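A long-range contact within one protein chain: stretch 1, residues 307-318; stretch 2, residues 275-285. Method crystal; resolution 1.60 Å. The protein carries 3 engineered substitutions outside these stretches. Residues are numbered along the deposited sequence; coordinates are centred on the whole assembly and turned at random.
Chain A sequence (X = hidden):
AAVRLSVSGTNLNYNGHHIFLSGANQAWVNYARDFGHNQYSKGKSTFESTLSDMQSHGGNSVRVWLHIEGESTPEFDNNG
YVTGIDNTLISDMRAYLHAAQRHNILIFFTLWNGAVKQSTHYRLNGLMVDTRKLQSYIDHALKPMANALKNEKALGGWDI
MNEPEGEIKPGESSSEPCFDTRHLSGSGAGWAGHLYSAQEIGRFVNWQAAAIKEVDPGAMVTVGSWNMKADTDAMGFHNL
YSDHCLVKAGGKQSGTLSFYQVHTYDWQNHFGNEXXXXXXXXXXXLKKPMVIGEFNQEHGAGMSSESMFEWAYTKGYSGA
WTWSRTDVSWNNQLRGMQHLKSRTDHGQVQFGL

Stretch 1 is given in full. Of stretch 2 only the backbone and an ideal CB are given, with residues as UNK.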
# COMPACT_ATOMS: atom_id res chain seq x y z
N SER A 307 -13.90 -17.62 -1.76
CA SER A 307 -14.68 -17.09 -0.62
C SER A 307 -14.08 -15.81 -0.06
O SER A 307 -14.83 -14.94 0.35
CB SER A 307 -14.80 -18.12 0.50
OG SER A 307 -15.71 -19.17 0.12
N MET A 308 -12.76 -15.72 -0.05
CA MET A 308 -12.09 -14.53 0.47
C MET A 308 -12.33 -13.34 -0.49
O MET A 308 -12.68 -12.24 -0.04
CB MET A 308 -10.61 -14.82 0.71
CG MET A 308 -10.36 -15.91 1.76
SD MET A 308 -8.63 -16.32 2.07
CE MET A 308 -8.29 -15.17 3.37
N PHE A 309 -12.15 -13.54 -1.79
CA PHE A 309 -12.47 -12.48 -2.80
C PHE A 309 -13.97 -12.12 -2.71
O PHE A 309 -14.33 -10.93 -2.75
CB PHE A 309 -12.07 -12.90 -4.21
CG PHE A 309 -10.63 -12.62 -4.56
CD1 PHE A 309 -10.26 -11.42 -5.15
CD2 PHE A 309 -9.66 -13.56 -4.34
CE1 PHE A 309 -8.95 -11.15 -5.47
CE2 PHE A 309 -8.33 -13.32 -4.70
CZ PHE A 309 -7.98 -12.10 -5.26
N GLU A 310 -14.83 -13.12 -2.55
CA GLU A 310 -16.27 -12.87 -2.42
C GLU A 310 -16.63 -12.03 -1.21
O GLU A 310 -17.48 -11.13 -1.32
CB GLU A 310 -17.05 -14.18 -2.36
CG GLU A 310 -18.58 -14.01 -2.39
CD GLU A 310 -19.13 -13.67 -3.75
OE1 GLU A 310 -18.36 -13.65 -4.74
OE2 GLU A 310 -20.36 -13.42 -3.85
N TRP A 311 -16.02 -12.33 -0.06
CA TRP A 311 -16.27 -11.57 1.17
C TRP A 311 -15.88 -10.11 0.95
O TRP A 311 -16.68 -9.21 1.22
CB TRP A 311 -15.52 -12.16 2.37
CG TRP A 311 -15.88 -11.50 3.68
CD1 TRP A 311 -15.29 -10.41 4.24
CD2 TRP A 311 -16.93 -11.88 4.57
NE1 TRP A 311 -15.89 -10.10 5.42
CE2 TRP A 311 -16.91 -10.98 5.66
CE3 TRP A 311 -17.90 -12.89 4.56
CZ2 TRP A 311 -17.81 -11.06 6.72
CZ3 TRP A 311 -18.78 -12.98 5.61
CH2 TRP A 311 -18.74 -12.07 6.68
N ALA A 312 -14.68 -9.89 0.43
CA ALA A 312 -14.21 -8.51 0.19
C ALA A 312 -15.16 -7.79 -0.74
O ALA A 312 -15.54 -6.64 -0.50
CB ALA A 312 -12.81 -8.50 -0.38
N TYR A 313 -15.58 -8.46 -1.82
CA TYR A 313 -16.39 -7.81 -2.87
C TYR A 313 -17.79 -7.47 -2.38
O TYR A 313 -18.31 -6.39 -2.71
CB TYR A 313 -16.46 -8.75 -4.10
CG TYR A 313 -17.15 -8.16 -5.34
CD1 TYR A 313 -16.60 -7.11 -6.05
CD2 TYR A 313 -18.36 -8.67 -5.80
CE1 TYR A 313 -17.21 -6.57 -7.16
CE2 TYR A 313 -19.00 -8.12 -6.91
CZ TYR A 313 -18.44 -7.06 -7.59
OH TYR A 313 -19.07 -6.51 -8.71
N THR A 314 -18.40 -8.35 -1.59
CA THR A 314 -19.79 -8.19 -1.18
C THR A 314 -20.05 -7.55 0.17
O THR A 314 -21.19 -7.16 0.44
CB THR A 314 -20.55 -9.53 -1.20
OG1 THR A 314 -20.01 -10.43 -0.23
CG2 THR A 314 -20.51 -10.16 -2.58
N LYS A 315 -19.03 -7.44 1.02
CA LYS A 315 -19.22 -6.91 2.36
C LYS A 315 -18.73 -5.49 2.58
O LYS A 315 -18.57 -5.08 3.73
CB LYS A 315 -18.63 -7.87 3.41
CG LYS A 315 -19.20 -9.28 3.34
CD LYS A 315 -20.70 -9.32 3.59
CE LYS A 315 -21.17 -10.74 3.90
NZ LYS A 315 -22.60 -10.80 4.27
N GLY A 316 -18.54 -4.74 1.50
CA GLY A 316 -18.36 -3.29 1.57
C GLY A 316 -16.94 -2.82 1.40
O GLY A 316 -16.66 -1.62 1.53
N TYR A 317 -16.02 -3.75 1.16
CA TYR A 317 -14.63 -3.38 0.88
C TYR A 317 -14.43 -2.96 -0.60
O TYR A 317 -15.30 -3.19 -1.44
CB TYR A 317 -13.67 -4.50 1.32
CG TYR A 317 -13.87 -4.89 2.77
CD1 TYR A 317 -13.23 -4.18 3.80
CD2 TYR A 317 -14.73 -5.93 3.16
CE1 TYR A 317 -13.42 -4.50 5.13
CE2 TYR A 317 -14.91 -6.27 4.48
CZ TYR A 317 -14.26 -5.56 5.48
OH TYR A 317 -14.46 -5.88 6.82
N SER A 318 -13.32 -2.28 -0.90
CA SER A 318 -13.12 -1.71 -2.24
C SER A 318 -12.00 -2.37 -3.05
O SER A 318 -11.74 -2.02 -4.21
CB SER A 318 -12.89 -0.20 -2.17
OG SER A 318 -14.08 0.48 -1.80
N UNK A 275 -10.24 -9.07 12.56
CA UNK A 275 -10.05 -9.27 11.12
C UNK A 275 -11.21 -8.78 10.24
O UNK A 275 -12.37 -9.03 10.58
CB UNK A 275 -9.82 -10.76 10.85
N UNK A 276 -10.91 -8.12 9.11
CA UNK A 276 -11.96 -7.77 8.15
C UNK A 276 -12.69 -8.96 7.55
O UNK A 276 -13.75 -8.78 6.98
CB UNK A 276 -11.35 -6.94 7.02
N UNK A 277 -12.15 -10.17 7.67
CA UNK A 277 -12.91 -11.35 7.24
C UNK A 277 -13.93 -11.87 8.28
O UNK A 277 -14.64 -12.85 8.00
CB UNK A 277 -11.93 -12.47 6.90
N UNK A 278 -14.03 -11.22 9.44
CA UNK A 278 -15.02 -11.58 10.47
C UNK A 278 -16.15 -10.55 10.60
O UNK A 278 -17.09 -10.74 11.40
CB UNK A 278 -14.32 -11.74 11.82
N UNK A 279 -16.07 -9.48 9.81
CA UNK A 279 -17.03 -8.37 9.90
C UNK A 279 -17.24 -7.72 8.54
O UNK A 279 -16.39 -7.82 7.65
CB UNK A 279 -16.55 -7.32 10.91
N UNK A 280 -18.35 -7.02 8.41
CA UNK A 280 -18.58 -6.14 7.27
C UNK A 280 -17.79 -4.84 7.47
O UNK A 280 -17.48 -4.47 8.61
CB UNK A 280 -20.07 -5.85 7.10
N UNK A 281 -17.47 -4.20 6.36
CA UNK A 281 -16.75 -2.93 6.36
C UNK A 281 -17.38 -1.94 7.35
O UNK A 281 -16.66 -1.23 8.06
CB UNK A 281 -16.73 -2.33 4.95
N UNK A 282 -18.71 -1.89 7.40
CA UNK A 282 -19.40 -0.90 8.25
C UNK A 282 -19.14 -1.04 9.76
O UNK A 282 -19.32 -0.10 10.53
CB UNK A 282 -20.91 -1.00 8.00
N UNK A 283 -18.72 -2.22 10.20
CA UNK A 283 -18.35 -2.45 11.60
C UNK A 283 -17.24 -1.53 12.11
O UNK A 283 -17.19 -1.21 13.30
CB UNK A 283 -17.91 -3.91 11.78
N UNK A 284 -16.35 -1.11 11.20
CA UNK A 284 -15.12 -0.41 11.56
C UNK A 284 -15.25 1.10 11.59
O UNK A 284 -14.31 1.78 11.99
CB UNK A 284 -14.01 -0.79 10.58
N UNK A 285 -16.41 1.61 11.19
CA UNK A 285 -16.76 3.04 11.32
C UNK A 285 -15.75 3.95 10.60
O UNK A 285 -15.35 5.01 11.13
CB UNK A 285 -16.84 3.43 12.80

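Position 275 opens a type I beta turn that ends at 278. Its CA-to-CB bond points sideways, and nothing of stretch 1 lies within 5.5 Å of the ideal CB. Many side chains would fit. The residue is Ser275, whose OG accepts a hydrogen bond from N of residue 277 at 3.0 Å.

Position 276 has phi -61°, which proline tolerates well, and it is the second residue of the turn. The ideal CB is 3.3 Å from Tyr317 OH, so space beside the phenol is tight and a compact side chain suits. The backbone O already accepts a hydrogen bond from Trp311 NE1 at 3.0 Å. The residue is Pro276. Its CB packs against Tyr317 CZ at 3.7 Å.

At 277 CA-to-CB points away from stretch 1, and the ideal CB is 4.8 Å from Trp311 CD1. A short side chain would gain little contact. A long apolar one could turn back toward Met308 and Trp311, so leucine, methionine or an aromatic would all be plausible. The residue is Phe277, with chi1 at m. Met308 CE sits over one ring face, 3.7 Å from Phe277 CE2. Trp311 CD1 meets Phe277 CD1 at 3.8 Å, with the two rings oblique.

Position 278 points away, with no atom of stretch 1 near its CB. A polar or charged residue would be acceptable. It is Lys278. Its backbone N closes the turn on Ser275 O at 3.0 Å.

Position 279 also points away, so stretch 1 asks little of its side chain. Its carbonyl matters more: the O accepts hydrogen bonds from Tyr317 OH at 2.9 Å and Trp311 NE1 at 3.2 Å. The deposited residue is His279, whose NE2 is hydrogen-bonded just outside the stretch.

Position 280 points sideways, its ideal CB 3.8 Å from Lys315 O. The Lys315 side chain passes nearby, and a small or polar residue would suit. It is Ser280, with OG 3.9 Å from Lys315 CD.

At 281 the backbone N donates to Lys315 O at 3.0 Å and 167°, fastening the chain where the helix has ended. The ideal CB is 3.5 Å from Gly316 O and 4.0 Å from Tyr317 CE1. Gly316 has no CB; one there would clash with CB of 281. An apolar or aromatic side chain could use the Tyr317 face. The residue is Phe281. Its CB lies over that face, and its ring turns an edge to it in an offset edge-to-face pair.

Positions 282 and 283 point sideways in the 3-10 segment, clear of stretch 1, and polar residues are reasonable. They are Ser282 and Asn283. A water links Ser282 N (2.9 Å) to Lys315 O (3.2 Å).

Position 284 points toward stretch 1 from a distance, so a large side chain is needed to reach it. Phe284 does so: CE2 lies 3.4 Å from Tyr317 OH, near the ring plane.

Position 285 is out of reach, with positive phi; glycine, asparagine or a long polar residue would do. It is Arg285.

Stretch 2, residues 275-285: SPFKHSFSNFR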
# COMPACT_ATOMS: atom_id res chain seq x y z
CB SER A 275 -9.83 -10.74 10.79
OG SER A 275 -9.79 -10.94 9.39
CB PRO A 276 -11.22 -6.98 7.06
CG PRO A 276 -9.78 -7.20 7.28
CD PRO A 276 -9.59 -7.61 8.69
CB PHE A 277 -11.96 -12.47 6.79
CG PHE A 277 -11.24 -12.17 5.50
CD1 PHE A 277 -11.92 -12.10 4.28
CD2 PHE A 277 -9.87 -11.95 5.47
CE1 PHE A 277 -11.27 -11.80 3.10
CE2 PHE A 277 -9.21 -11.67 4.28
CZ PHE A 277 -9.90 -11.58 3.09
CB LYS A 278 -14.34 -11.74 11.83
CG LYS A 278 -13.31 -12.88 11.91
CD LYS A 278 -13.89 -14.24 11.50
CE LYS A 278 -15.08 -14.65 12.34
NZ LYS A 278 -15.52 -16.04 12.00
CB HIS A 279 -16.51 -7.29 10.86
CG HIS A 279 -16.19 -7.78 12.23
ND1 HIS A 279 -17.14 -7.96 13.20
CD2 HIS A 279 -15.01 -8.15 12.79
CE1 HIS A 279 -16.57 -8.41 14.30
NE2 HIS A 279 -15.27 -8.53 14.08
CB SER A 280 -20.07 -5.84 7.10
OG SER A 280 -20.76 -7.02 6.69
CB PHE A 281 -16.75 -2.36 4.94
CG PHE A 281 -16.28 -0.93 4.84
CD1 PHE A 281 -14.95 -0.63 4.80
CD2 PHE A 281 -17.21 0.09 4.74
CE1 PHE A 281 -14.52 0.70 4.68
CE2 PHE A 281 -16.80 1.41 4.63
CZ PHE A 281 -15.46 1.71 4.61
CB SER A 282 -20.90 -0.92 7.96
OG SER A 282 -21.43 -2.21 8.22
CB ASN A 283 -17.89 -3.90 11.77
CG ASN A 283 -17.40 -4.22 13.17
OD1 ASN A 283 -16.19 -4.38 13.40
ND2 ASN A 283 -18.32 -4.34 14.11
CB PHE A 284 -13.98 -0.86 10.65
CG PHE A 284 -13.69 -2.32 10.76
CD1 PHE A 284 -13.10 -2.82 11.91
CD2 PHE A 284 -14.01 -3.19 9.74
CE1 PHE A 284 -12.85 -4.17 12.05
CE2 PHE A 284 -13.76 -4.54 9.86
CZ PHE A 284 -13.17 -5.03 11.01
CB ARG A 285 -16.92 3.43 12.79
CG ARG A 285 -17.78 2.51 13.66
CD ARG A 285 -19.12 2.16 13.03
NE ARG A 285 -19.93 3.34 12.71
CZ ARG A 285 -21.06 3.30 12.01
NH1 ARG A 285 -21.54 2.14 11.55
NH2 ARG A 285 -21.73 4.42 11.77
O HOH W 1 -20.28 -2.76 5.07
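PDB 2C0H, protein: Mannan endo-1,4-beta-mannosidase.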